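Local coordinates for long form salivary protein D7L1 (Culex quinquefasciatus, PDB 6V4C) that binds and sequesters ADP, ATP and related adenine nucleotides in the bitten host, inhibiting platelet aggregation and haemostasis and so easing mosquito blood feeding, at residues A12-E15 with A16-M19; N265-Y268 with R269-A273; S4-P8 with E9-F13; C51-A55 with L56-D60. All blocks are in the same frame, centred on the assembly; numbering follows the deposited sequence.

Contact 1 (A12-E15 with A16-M19); sequences AFEE and AKCM. With ADP (adenosine-5'-diphosphate), chain B; EDO (1,2-ethanediol), chain J.
A12 O, F13 O, E14 O and E15 O accept from A16 N, K17 N, C18 N and M19 N in turn, four i to i+4 bonds of 3.0 to 3.1 Å in the middle of helix 8-22. On one flank E14 and K17 face the same water: it donates to E14 OE1 at 3.2 Å and accepts weakly from K17 NZ, whose distance to E14 OE1 is 5.0 Å. K17 is extended throughout, CG anti to the backbone N (chi1 -178°), which lays CD and CE along a bound ethanediol, probably from the crystallisation liquor; NZ bonds weakly to its O2, and the same molecule meets the F13 ring at its edge. On another flank M19 CG sits 3.1 Å from E15 O, while its SD comes within 4.3 Å of E15 CG. E15 OE1 is bonded to W36 NE1, and C18 SG forms the disulfide with C51. A12 CB rests 3.5 Å from C8 of the ADP adenine. The small A12 methyl thus gives the base an apolar neighbour, whereas E14 and K17, opposite charges bridged by a water held weakly on the K17 side, probably attract each other only modestly.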
loop_
_atom_site.group_PDB
_atom_site.type_symbol
_atom_site.label_atom_id
_atom_site.label_comp_id
_atom_site.label_asym_id
_atom_site.label_seq_id
_atom_site.Cartn_x
_atom_site.Cartn_y
_atom_site.Cartn_z
ATOM N N ALA A 12 -2.553 4.302 -4.122
ATOM C CA ALA A 12 -1.666 5.050 -3.236
ATOM C C ALA A 12 -0.716 4.122 -2.491
ATOM O O ALA A 12 0.462 4.451 -2.299
ATOM C CB ALA A 12 -2.486 5.894 -2.261
ATOM N N PHE A 13 -1.205 2.954 -2.068
ATOM C CA PHE A 13 -0.327 1.977 -1.433
ATOM C C PHE A 13 0.787 1.539 -2.377
ATOM O O PHE A 13 1.960 1.483 -1.985
ATOM C CB PHE A 13 -1.132 0.765 -0.965
ATOM C CG PHE A 13 -0.322 -0.234 -0.176
ATOM C CD1 PHE A 13 0.369 -1.256 -0.814
ATOM C CD2 PHE A 13 -0.253 -0.148 1.206
ATOM C CE1 PHE A 13 1.114 -2.167 -0.089
ATOM C CE2 PHE A 13 0.489 -1.059 1.937
ATOM C CZ PHE A 13 1.172 -2.068 1.288
ATOM N N GLU A 14 0.443 1.220 -3.625
ATOM C CA GLU A 14 1.453 0.733 -4.558
ATOM C C GLU A 14 2.415 1.841 -4.970
ATOM O O GLU A 14 3.619 1.601 -5.108
ATOM C CB GLU A 14 0.789 0.097 -5.779
ATOM C CG GLU A 14 -0.104 -1.097 -5.450
ATOM C CD GLU A 14 0.659 -2.278 -4.869
ATOM O OE1 GLU A 14 1.887 -2.375 -5.087
ATOM O OE2 GLU A 14 0.025 -3.114 -4.192
ATOM N N GLU A 15 1.907 3.060 -5.165
ATOM C CA GLU A 15 2.780 4.175 -5.524
ATOM C C GLU A 15 3.816 4.432 -4.437
ATOM O O GLU A 15 5.007 4.596 -4.727
ATOM C CB GLU A 15 1.958 5.441 -5.779
ATOM C CG GLU A 15 2.817 6.651 -6.143
ATOM C CD GLU A 15 2.074 7.971 -6.018
ATOM O OE1 GLU A 15 1.818 8.618 -7.059
ATOM O OE2 GLU A 15 1.743 8.359 -4.877
ATOM N N ALA A 16 3.375 4.463 -3.177
ATOM C CA ALA A 16 4.291 4.725 -2.072
ATOM C C ALA A 16 5.347 3.634 -1.958
ATOM O O ALA A 16 6.511 3.915 -1.651
ATOM C CB ALA A 16 3.504 4.853 -0.766
ATOM N N LYS A 17 4.957 2.378 -2.195
ATOM C CA LYS A 17 5.920 1.281 -2.126
ATOM C C LYS A 17 7.006 1.429 -3.185
ATOM O O LYS A 17 8.190 1.200 -2.908
ATOM C CB LYS A 17 5.197 -0.056 -2.276
ATOM C CG LYS A 17 6.099 -1.263 -2.159
ATOM C CD LYS A 17 5.332 -2.536 -2.464
ATOM C CE LYS A 17 6.266 -3.732 -2.556
ATOM N NZ LYS A 17 5.513 -4.993 -2.793
ATOM N N CYS A 18 6.624 1.808 -4.407
ATOM C CA CYS A 18 7.621 2.037 -5.448
ATOM C C CYS A 18 8.522 3.212 -5.098
ATOM O O CYS A 18 9.739 3.154 -5.309
ATOM C CB CYS A 18 6.946 2.273 -6.799
ATOM S SG CYS A 18 6.291 0.795 -7.592
ATOM N N MET A 19 7.943 4.289 -4.559
ATOM C CA MET A 19 8.744 5.450 -4.189
ATOM C C MET A 19 9.750 5.103 -3.100
ATOM O O MET A 19 10.910 5.525 -3.159
ATOM C CB MET A 19 7.836 6.595 -3.739
ATOM C CG MET A 19 6.887 7.111 -4.810
ATOM S SD MET A 19 6.094 8.644 -4.300
ATOM C CE MET A 19 7.551 9.588 -3.872
HETATM P PB ADP B . -2.727 15.786 -0.911
HETATM O O1B ADP B . -3.870 16.533 -0.730
HETATM O O2B ADP B . -1.536 16.544 -0.947
HETATM O O3B ADP B . -2.819 14.977 -2.014
HETATM P PA ADP B . -1.218 15.054 1.464
HETATM O O1A ADP B . -1.350 15.848 2.721
HETATM O O2A ADP B . -0.072 15.478 0.752
HETATM O O3A ADP B . -2.449 15.161 0.537
HETATM O "O5'" ADP B . -1.284 13.532 1.410
HETATM C "C5'" ADP B . -1.290 12.814 0.195
HETATM C "C4'" ADP B . -0.822 11.389 0.381
HETATM O "O4'" ADP B . -1.870 10.541 0.778
HETATM C "C3'" ADP B . -0.384 10.627 -0.849
HETATM O "O3'" ADP B . 0.943 10.869 -1.183
HETATM C "C2'" ADP B . -0.686 9.161 -0.556
HETATM O "O2'" ADP B . 0.455 8.496 -0.215
HETATM C "C1'" ADP B . -1.487 9.234 0.703
HETATM N N9 ADP B . -2.671 8.435 0.720
HETATM C C8 ADP B . -3.644 8.500 -0.170
HETATM N N7 ADP B . -4.622 7.731 0.072
HETATM C C5 ADP B . -4.285 7.088 1.200
HETATM C C6 ADP B . -4.916 6.126 1.981
HETATM N N6 ADP B . -6.066 5.607 1.724
HETATM N N1 ADP B . -4.295 5.691 3.049
HETATM C C2 ADP B . -3.123 6.171 3.327
HETATM N N3 ADP B . -2.458 7.069 2.695
HETATM C C4 ADP B . -3.075 7.515 1.625
HETATM C C1 EDO J . 4.243 -4.324 0.347
HETATM O O1 EDO J . 4.110 -4.158 1.757
HETATM C C2 EDO J . 3.600 -5.635 -0.098
HETATM O O2 EDO J . 2.795 -5.445 -1.269
HETATM O O HOH W 1 3.598 -5.021 -5.500
#

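Contact 2 (N265-Y268 with R269-A273); sequences NYSY and RLREA. With ADP (adenosine-5'-diphosphate), chain B.
L270 N donates to S267 O at 3.0 Å, carrying the chain on from a type I beta turn that N265 begins and Y268 N closes on N265 O. N265, with CG opposite the backbone N (chi1 -172°), sends OD1 to S267 N at 3.1 Å, an Asx turn with the donor in the carbonyl plane; its ND2 bonds weakly to ADP O5'. As modelled, R271 bends at chi2 (-98°) and folds its guanidinium back over the turn, S267 O lying 3.6 Å above the centre of its plane and N265 OD1 near its edge. This placement is doubtful, because it leaves R271 NH2 only 2.9 Å from S267 CB. Y266 offers one ring face to the adenine, with ADP C2 3.3 Å above the ring centre, while its backbone N donates to ADP N3 at 3.0 Å. S267 OG lies very close to ADP O3' (2.4 Å), a hydrogen bond whose exact length is doubtful; ring and amide hold the base, and the hydroxyl faces the ribose. The turn lies between helices 249-263 and 279-292: Y268 packs on V261 and R262 of the former, whereas Y266 and L270 lean on A16 and M19 of helix 8-22.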
loop_
_atom_site.group_PDB
_atom_site.type_symbol
_atom_site.label_atom_id
_atom_site.label_comp_id
_atom_site.label_asym_id
_atom_site.label_seq_id
_atom_site.Cartn_x
_atom_site.Cartn_y
_atom_site.Cartn_z
ATOM N N ASN A 265 -0.971 7.688 6.368
ATOM C CA ASN A 265 -0.565 8.397 5.157
ATOM C C ASN A 265 0.641 7.657 4.597
ATOM O O ASN A 265 1.735 7.735 5.165
ATOM C CB ASN A 265 -0.223 9.851 5.469
ATOM C CG ASN A 265 0.008 10.676 4.219
ATOM O OD1 ASN A 265 0.675 10.237 3.282
ATOM N ND2 ASN A 265 -0.555 11.879 4.193
ATOM N N TYR A 266 0.445 6.957 3.476
ATOM C CA TYR A 266 1.464 6.045 2.966
ATOM C C TYR A 266 2.754 6.750 2.558
ATOM O O TYR A 266 3.784 6.085 2.411
ATOM C CB TYR A 266 0.906 5.225 1.800
ATOM C CG TYR A 266 -0.246 4.324 2.182
ATOM C CD1 TYR A 266 -0.266 3.668 3.408
ATOM C CD2 TYR A 266 -1.318 4.133 1.319
ATOM C CE1 TYR A 266 -1.321 2.843 3.763
ATOM C CE2 TYR A 266 -2.378 3.312 1.665
ATOM C CZ TYR A 266 -2.373 2.670 2.889
ATOM O OH TYR A 266 -3.420 1.850 3.238
ATOM N N SER A 267 2.727 8.069 2.376
ATOM C CA SER A 267 3.918 8.841 2.039
ATOM C C SER A 267 4.743 9.223 3.261
ATOM O O SER A 267 5.671 10.029 3.131
ATOM C CB SER A 267 3.523 10.114 1.283
ATOM O OG SER A 267 2.655 9.822 0.204
ATOM N N TYR A 268 4.424 8.651 4.426
ATOM C CA TYR A 268 5.018 9.078 5.692
ATOM C C TYR A 268 6.543 9.070 5.638
ATOM O O TYR A 268 7.193 10.077 5.941
ATOM C CB TYR A 268 4.505 8.163 6.807
ATOM C CG TYR A 268 4.832 8.600 8.218
ATOM C CD1 TYR A 268 4.037 9.526 8.880
ATOM C CD2 TYR A 268 5.914 8.059 8.901
ATOM C CE1 TYR A 268 4.323 9.918 10.177
ATOM C CE2 TYR A 268 6.207 8.443 10.199
ATOM C CZ TYR A 268 5.406 9.372 10.831
ATOM O OH TYR A 268 5.692 9.760 12.121
ATOM N N ARG A 269 7.134 7.942 5.245
ATOM C CA ARG A 269 8.588 7.827 5.248
ATOM C C ARG A 269 9.262 8.633 4.146
ATOM O O ARG A 269 10.490 8.772 4.171
ATOM C CB ARG A 269 9.007 6.361 5.155
ATOM C CG ARG A 269 8.661 5.549 6.385
ATOM C CD ARG A 269 8.972 4.083 6.169
ATOM N NE ARG A 269 10.405 3.811 6.195
ATOM C CZ ARG A 269 10.959 2.709 5.701
ATOM N NH1 ARG A 269 10.201 1.784 5.126
ATOM N NH2 ARG A 269 12.273 2.537 5.770
ATOM N N LEU A 270 8.503 9.165 3.191
ATOM C CA LEU A 270 9.083 9.922 2.089
ATOM C C LEU A 270 9.221 11.410 2.388
ATOM O O LEU A 270 9.896 12.117 1.633
ATOM C CB LEU A 270 8.277 9.694 0.811
ATOM C CG LEU A 270 8.196 8.223 0.402
ATOM C CD1 LEU A 270 7.059 8.001 -0.574
ATOM C CD2 LEU A 270 9.518 7.759 -0.192
ATOM N N ARG A 271 8.675 11.883 3.465
ATOM C CA ARG A 271 9.002 13.237 3.887
ATOM C C ARG A 271 10.171 13.112 4.814
ATOM O O ARG A 271 10.222 12.257 5.537
ATOM C CB ARG A 271 7.945 13.913 4.690
ATOM C CG ARG A 271 6.606 13.581 4.139
ATOM C CD ARG A 271 6.213 14.664 3.300
ATOM N NE ARG A 271 5.208 13.905 2.681
ATOM C CZ ARG A 271 4.161 13.369 3.240
ATOM N NH1 ARG A 271 3.917 13.429 4.503
ATOM N NH2 ARG A 271 3.303 12.779 2.504
ATOM N N GLU A 272 10.986 14.123 4.864
ATOM C CA GLU A 272 12.286 14.006 5.521
ATOM C C GLU A 272 12.160 13.984 7.041
ATOM O O GLU A 272 12.909 13.270 7.720
ATOM C CB GLU A 272 13.216 15.132 5.068
ATOM C CG GLU A 272 14.674 14.877 5.393
ATOM C CD GLU A 272 15.514 16.135 5.336
ATOM O OE1 GLU A 272 16.243 16.405 6.314
ATOM O OE2 GLU A 272 15.442 16.855 4.317
ATOM N N ALA A 273 11.228 14.765 7.596
ATOM C CA ALA A 273 11.114 14.870 9.048
ATOM C C ALA A 273 10.589 13.594 9.691
ATOM O O ALA A 273 10.836 13.365 10.881
ATOM C CB ALA A 273 10.225 16.048 9.442
HETATM P PB ADP B . -2.727 15.786 -0.911
HETATM O O1B ADP B . -3.870 16.533 -0.730
HETATM O O2B ADP B . -1.536 16.544 -0.947
HETATM O O3B ADP B . -2.819 14.977 -2.014
HETATM P PA ADP B . -1.218 15.054 1.464
HETATM O O1A ADP B . -1.350 15.848 2.721
HETATM O O2A ADP B . -0.072 15.478 0.752
HETATM O O3A ADP B . -2.449 15.161 0.537
HETATM O "O5'" ADP B . -1.284 13.532 1.410
HETATM C "C5'" ADP B . -1.290 12.814 0.195
HETATM C "C4'" ADP B . -0.822 11.389 0.381
HETATM O "O4'" ADP B . -1.870 10.541 0.778
HETATM C "C3'" ADP B . -0.384 10.627 -0.849
HETATM O "O3'" ADP B . 0.943 10.869 -1.183
HETATM C "C2'" ADP B . -0.686 9.161 -0.556
HETATM O "O2'" ADP B . 0.455 8.496 -0.215
HETATM C "C1'" ADP B . -1.487 9.234 0.703
HETATM N N9 ADP B . -2.671 8.435 0.720
HETATM C C8 ADP B . -3.644 8.500 -0.170
HETATM N N7 ADP B . -4.622 7.731 0.072
HETATM C C5 ADP B . -4.285 7.088 1.200
HETATM C C6 ADP B . -4.916 6.126 1.981
HETATM N N6 ADP B . -6.066 5.607 1.724
HETATM N N1 ADP B . -4.295 5.691 3.049
HETATM C C2 ADP B . -3.123 6.171 3.327
HETATM N N3 ADP B . -2.458 7.069 2.695
HETATM C C4 ADP B . -3.075 7.515 1.625
#

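Contact 3 (S4-P8 with E9-F13); sequences SPMDP and EEVAF. With ADP (adenosine-5'-diphosphate), chain B.
D7 and E10 exchange bonds in a capping box at the start of helix 8-22. From D7 CB, 4.0 Å from E10 OE1, CG turns between the backbone N and the carbonyl carbon (chi1 73°) and lies 3.8 Å from E10 CG. OD1 then takes the E10 amide, with E10 N 2.8 Å away and nearly in line with the C-O bond. OD2 accepts instead from a water that also donates to E9 OE1. The return bond runs from D7 N to E10 OE1 at 2.9 Å, on the anti side and 18° out of the carboxylate plane; the two carboxylates are turned 56° against each other. Behind the box M6 CB packs 3.8 Å from V11 CG2, and the M6 methyl CE lies against E10 CB. V11 N to D7 O and A12 N to P8 O carry the bonding into the first turn. E9 reaches on toward the nucleotide, its CG 3.4 Å from ADP N6 and its OE2 held by a salt bridge to R192 and by Y266 OH. Three carboxylates gather here, with D7 OD1 only 3.7 Å from E10 OE1. The amides of the helix start probably ease the repulsion between D7 and E10, and R192 that on E9, which would favour the charged forms while E9 lines the adenine end of the pocket.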
loop_
_atom_site.group_PDB
_atom_site.type_symbol
_atom_site.label_atom_id
_atom_site.label_comp_id
_atom_site.label_asym_id
_atom_site.label_seq_id
_atom_site.Cartn_x
_atom_site.Cartn_y
_atom_site.Cartn_z
ATOM N N SER A 4 -6.744 -6.459 -11.572
ATOM C CA SER A 4 -8.109 -5.961 -11.668
ATOM C C SER A 4 -8.093 -4.477 -11.322
ATOM O O SER A 4 -7.093 -3.988 -10.777
ATOM C CB SER A 4 -9.016 -6.747 -10.718
ATOM O OG SER A 4 -8.487 -6.760 -9.403
ATOM N N PRO A 5 -9.148 -3.720 -11.639
ATOM C CA PRO A 5 -9.153 -2.289 -11.310
ATOM C C PRO A 5 -8.889 -2.044 -9.830
ATOM O O PRO A 5 -9.286 -2.826 -8.964
ATOM C CB PRO A 5 -10.564 -1.842 -11.704
ATOM C CG PRO A 5 -10.934 -2.767 -12.809
ATOM C CD PRO A 5 -10.319 -4.096 -12.453
ATOM N N MET A 6 -8.203 -0.939 -9.554
ATOM C CA MET A 6 -7.739 -0.611 -8.215
ATOM C C MET A 6 -8.418 0.661 -7.731
ATOM O O MET A 6 -8.590 1.616 -8.498
ATOM C CB MET A 6 -6.222 -0.404 -8.212
ATOM C CG MET A 6 -5.458 -1.441 -9.015
ATOM S SD MET A 6 -3.688 -1.110 -9.073
ATOM C CE MET A 6 -3.219 -1.480 -7.386
ATOM N N ASP A 7 -8.801 0.667 -6.458
ATOM C CA ASP A 7 -9.388 1.842 -5.828
ATOM C C ASP A 7 -8.278 2.823 -5.449
ATOM O O ASP A 7 -7.093 2.498 -5.562
ATOM C CB ASP A 7 -10.312 1.401 -4.685
ATOM C CG ASP A 7 -9.569 0.880 -3.456
ATOM O OD1 ASP A 7 -8.421 1.284 -3.188
ATOM O OD2 ASP A 7 -10.165 0.054 -2.731
ATOM N N PRO A 8 -8.617 4.045 -5.013
ATOM C CA PRO A 8 -7.551 5.024 -4.741
ATOM C C PRO A 8 -6.611 4.616 -3.619
ATOM O O PRO A 8 -5.441 5.021 -3.636
ATOM C CB PRO A 8 -8.316 6.314 -4.400
ATOM C CG PRO A 8 -9.695 6.101 -4.903
ATOM C CD PRO A 8 -9.949 4.632 -4.768
ATOM N N GLU A 9 -7.085 3.837 -2.640
ATOM C CA GLU A 9 -6.208 3.374 -1.567
ATOM C C GLU A 9 -5.190 2.365 -2.084
ATOM O O GLU A 9 -4.012 2.410 -1.707
ATOM C CB GLU A 9 -7.039 2.771 -0.428
ATOM C CG GLU A 9 -6.227 2.300 0.787
ATOM C CD GLU A 9 -5.734 0.861 0.669
ATOM O OE1 GLU A 9 -6.205 0.129 -0.231
ATOM O OE2 GLU A 9 -4.876 0.463 1.483
ATOM N N GLU A 10 -5.628 1.450 -2.914
ATOM C CA GLU A 10 -4.728 0.506 -3.580
ATOM C C GLU A 10 -3.683 1.208 -4.436
ATOM O O GLU A 10 -2.638 0.890 -4.337
ATOM C CB GLU A 10 -5.475 -0.493 -4.393
ATOM C CG GLU A 10 -6.429 -1.291 -3.654
ATOM C CD GLU A 10 -7.248 -2.220 -4.485
ATOM O OE1 GLU A 10 -8.063 -1.833 -5.107
ATOM O OE2 GLU A 10 -6.992 -3.285 -4.463
ATOM N N VAL A 11 -4.027 2.211 -5.200
ATOM C CA VAL A 11 -2.993 2.869 -6.009
ATOM C C VAL A 11 -2.045 3.625 -5.142
ATOM O O VAL A 11 -0.985 3.529 -5.336
ATOM C CB VAL A 11 -3.609 3.732 -7.087
ATOM C CG1 VAL A 11 -2.571 4.421 -7.867
ATOM C CG2 VAL A 11 -4.603 3.008 -7.900
ATOM N N ALA A 12 -2.553 4.302 -4.122
ATOM C CA ALA A 12 -1.666 5.050 -3.236
ATOM C C ALA A 12 -0.716 4.122 -2.491
ATOM O O ALA A 12 0.462 4.451 -2.299
ATOM C CB ALA A 12 -2.486 5.894 -2.261
ATOM N N PHE A 13 -1.205 2.954 -2.068
ATOM C CA PHE A 13 -0.327 1.977 -1.433
ATOM C C PHE A 13 0.787 1.539 -2.377
ATOM O O PHE A 13 1.960 1.483 -1.985
ATOM C CB PHE A 13 -1.132 0.765 -0.965
ATOM C CG PHE A 13 -0.322 -0.234 -0.176
ATOM C CD1 PHE A 13 0.369 -1.256 -0.814
ATOM C CD2 PHE A 13 -0.253 -0.148 1.206
ATOM C CE1 PHE A 13 1.114 -2.167 -0.089
ATOM C CE2 PHE A 13 0.489 -1.059 1.937
ATOM C CZ PHE A 13 1.172 -2.068 1.288
HETATM P PB ADP B . -2.727 15.786 -0.911
HETATM O O1B ADP B . -3.870 16.533 -0.730
HETATM O O2B ADP B . -1.536 16.544 -0.947
HETATM O O3B ADP B . -2.819 14.977 -2.014
HETATM P PA ADP B . -1.218 15.054 1.464
HETATM O O1A ADP B . -1.350 15.848 2.721
HETATM O O2A ADP B . -0.072 15.478 0.752
HETATM O O3A ADP B . -2.449 15.161 0.537
HETATM O "O5'" ADP B . -1.284 13.532 1.410
HETATM C "C5'" ADP B . -1.290 12.814 0.195
HETATM C "C4'" ADP B . -0.822 11.389 0.381
HETATM O "O4'" ADP B . -1.870 10.541 0.778
HETATM C "C3'" ADP B . -0.384 10.627 -0.849
HETATM O "O3'" ADP B . 0.943 10.869 -1.183
HETATM C "C2'" ADP B . -0.686 9.161 -0.556
HETATM O "O2'" ADP B . 0.455 8.496 -0.215
HETATM C "C1'" ADP B . -1.487 9.234 0.703
HETATM N N9 ADP B . -2.671 8.435 0.720
HETATM C C8 ADP B . -3.644 8.500 -0.170
HETATM N N7 ADP B . -4.622 7.731 0.072
HETATM C C5 ADP B . -4.285 7.088 1.200
HETATM C C6 ADP B . -4.916 6.126 1.981
HETATM N N6 ADP B . -6.066 5.607 1.724
HETATM N N1 ADP B . -4.295 5.691 3.049
HETATM C C2 ADP B . -3.123 6.171 3.327
HETATM N N3 ADP B . -2.458 7.069 2.695
HETATM C C4 ADP B . -3.075 7.515 1.625
HETATM O O HOH W 2 -8.584 -0.590 -0.543
#

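Contact 4 (C51-A55 with L56-D60)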
loop_
_atom_site.group_PDB
_atom_site.type_symbol
_atom_site.label_atom_id
_atom_site.label_comp_id
_atom_site.label_asym_id
_atom_site.label_seq_id
_atom_site.Cartn_x
_atom_site.Cartn_y
_atom_site.Cartn_z
ATOM N N CYS A 51 8.609 0.232 -11.984
ATOM C CA CYS A 51 7.895 -0.260 -10.810
ATOM C C CYS A 51 6.445 0.202 -10.821
ATOM O O CYS A 51 5.526 -0.592 -10.585
ATOM C CB CYS A 51 8.598 0.241 -9.546
ATOM S SG CYS A 51 7.931 -0.360 -7.962
ATOM N N LEU A 52 6.220 1.484 -11.125
ATOM C CA LEU A 52 4.883 2.058 -11.018
ATOM C C LEU A 52 3.925 1.463 -12.042
ATOM O O LEU A 52 2.784 1.129 -11.704
ATOM C CB LEU A 52 4.955 3.577 -11.163
ATOM C CG LEU A 52 3.694 4.362 -10.815
ATOM C CD1 LEU A 52 3.412 4.269 -9.322
ATOM C CD2 LEU A 52 3.818 5.814 -11.252
ATOM N N VAL A 53 4.363 1.322 -13.298
ATOM C CA VAL A 53 3.454 0.848 -14.338
ATOM C C VAL A 53 3.143 -0.635 -14.175
ATOM O O VAL A 53 2.039 -1.082 -14.507
ATOM C CB VAL A 53 3.975 1.191 -15.746
ATOM C CG1 VAL A 53 4.068 2.701 -15.924
ATOM C CG2 VAL A 53 5.323 0.533 -16.001
ATOM N N GLU A 54 4.097 -1.421 -13.674
ATOM C CA GLU A 54 3.807 -2.822 -13.386
ATOM C C GLU A 54 2.864 -2.952 -12.195
ATOM O O GLU A 54 1.898 -3.726 -12.240
ATOM C CB GLU A 54 5.107 -3.590 -13.143
ATOM C CG GLU A 54 6.070 -3.584 -14.329
ATOM C CD GLU A 54 7.325 -4.404 -14.075
ATOM O OE1 GLU A 54 7.594 -5.343 -14.856
ATOM O OE2 GLU A 54 8.043 -4.112 -13.095
ATOM N N ALA A 55 3.115 -2.186 -11.131
ATOM C CA ALA A 55 2.260 -2.255 -9.950
ATOM C C ALA A 55 0.841 -1.785 -10.245
ATOM O O ALA A 55 -0.115 -2.284 -9.640
ATOM C CB ALA A 55 2.866 -1.435 -8.813
ATOM N N LEU A 56 0.679 -0.837 -11.164
ATOM C CA LEU A 56 -0.635 -0.334 -11.533
ATOM C C LEU A 56 -1.272 -1.123 -12.671
ATOM O O LEU A 56 -2.345 -0.739 -13.148
ATOM C CB LEU A 56 -0.565 1.155 -11.891
ATOM C CG LEU A 56 -0.038 2.095 -10.803
ATOM C CD1 LEU A 56 -0.362 3.545 -11.135
ATOM C CD2 LEU A 56 -0.580 1.709 -9.439
ATOM N N GLY A 57 -0.641 -2.209 -13.114
ATOM C CA GLY A 57 -1.214 -3.017 -14.171
ATOM C C GLY A 57 -1.140 -2.412 -15.553
ATOM O O GLY A 57 -1.849 -2.865 -16.453
ATOM N N MET A 58 -0.301 -1.392 -15.751
ATOM C CA MET A 58 -0.148 -0.803 -17.075
ATOM C C MET A 58 0.810 -1.588 -17.955
ATOM O O MET A 58 0.715 -1.498 -19.183
ATOM C CB MET A 58 0.364 0.634 -16.970
ATOM C CG MET A 58 -0.436 1.535 -16.053
ATOM S SD MET A 58 0.192 3.223 -16.078
ATOM C CE MET A 58 -0.946 3.995 -17.218
ATOM N N TYR A 59 1.726 -2.352 -17.362
ATOM C CA TYR A 59 2.767 -3.052 -18.102
ATOM C C TYR A 59 2.868 -4.472 -17.572
ATOM O O TYR A 59 2.963 -4.677 -16.357
ATOM C CB TYR A 59 4.108 -2.329 -17.930
ATOM C CG TYR A 59 5.226 -2.854 -18.797
ATOM C CD1 TYR A 59 5.290 -2.539 -20.147
ATOM C CD2 TYR A 59 6.229 -3.651 -18.261
ATOM C CE1 TYR A 59 6.314 -3.013 -20.943
ATOM C CE2 TYR A 59 7.258 -4.129 -19.050
ATOM C CZ TYR A 59 7.296 -3.807 -20.389
ATOM O OH TYR A 59 8.317 -4.280 -21.180
ATOM N N ASP A 60 2.848 -5.449 -18.480
ATOM C CA ASP A 60 2.855 -6.853 -18.084
ATOM C C ASP A 60 3.871 -7.667 -18.877
ATOM O O ASP A 60 4.992 -7.896 -18.412
#
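A Schellman motif ends helix 45-55, with G57 the first residue to leave helical geometry, at a positive phi of 74°. V53 O is the acceptor at the centre: M58 N reaches it at 2.7 Å, nearly along the C=O direction, and Y59 N joins from above the carbonyl plane at 3.1 Å. E54 O takes G57 N, again from above its plane, while L56 N keeps the ordinary helical bond to L52 O. Apolar side chains close over the reversal. V53 CB meets M58 CB at 3.9 Å, the two side chains crossing at about a right angle, and V53 CG1 touches M58 SD. V53 CG2, on its other branch, lies 3.7 Å from Y59 CB, so the valine touches both residues whose amides its carbonyl binds. A chi1 of -172° swings the Y59 ring away from its own amide and beside E54, both side chains pointing the same way; E54 CG comes to the ring edge, 3.9 Å from Y59 CD2. One turn back, L52 CG and L56 CD1 pack at 4.1 Å, and L56 CG also rests on L52 O. F111 of helix 104-117 covers V53 and M58, F64 meets the Y59 ring edge-to-face, and L56 lies on V11 of helix 8-22. The nested bonds M58 N to V53 O and G57 N to E54 O, a glycine at positive phi and the apolar V53-M58 contact are the marks of a Schellman C-terminal cap, which here turns the chain out of helix 45-55 toward helix 66-75.

From the N terminus, contact 3 starts helix 8-22 and contact 1 continues it, the two overlapping at A12 and F13. Contact 4 follows later in the same PBP/GOBP-family part of the chain and ends helix 45-55, and contact 2 lies far down the chain, after helix 249-263. Each is a local turn or helix step, so none encloses another. Their ties are lateral: the C18-C51 disulfide joins contacts 1 and 4, and V11 against L56 joins 3 and 4. Y266 of contact 2 packs on A16 and reaches E9, bringing the late loop onto helix 8-22. Contacts 1, 2 and 3 all touch ADP, whereas contact 4 does not and lies about 10 Å from contact 2 at their nearest atoms.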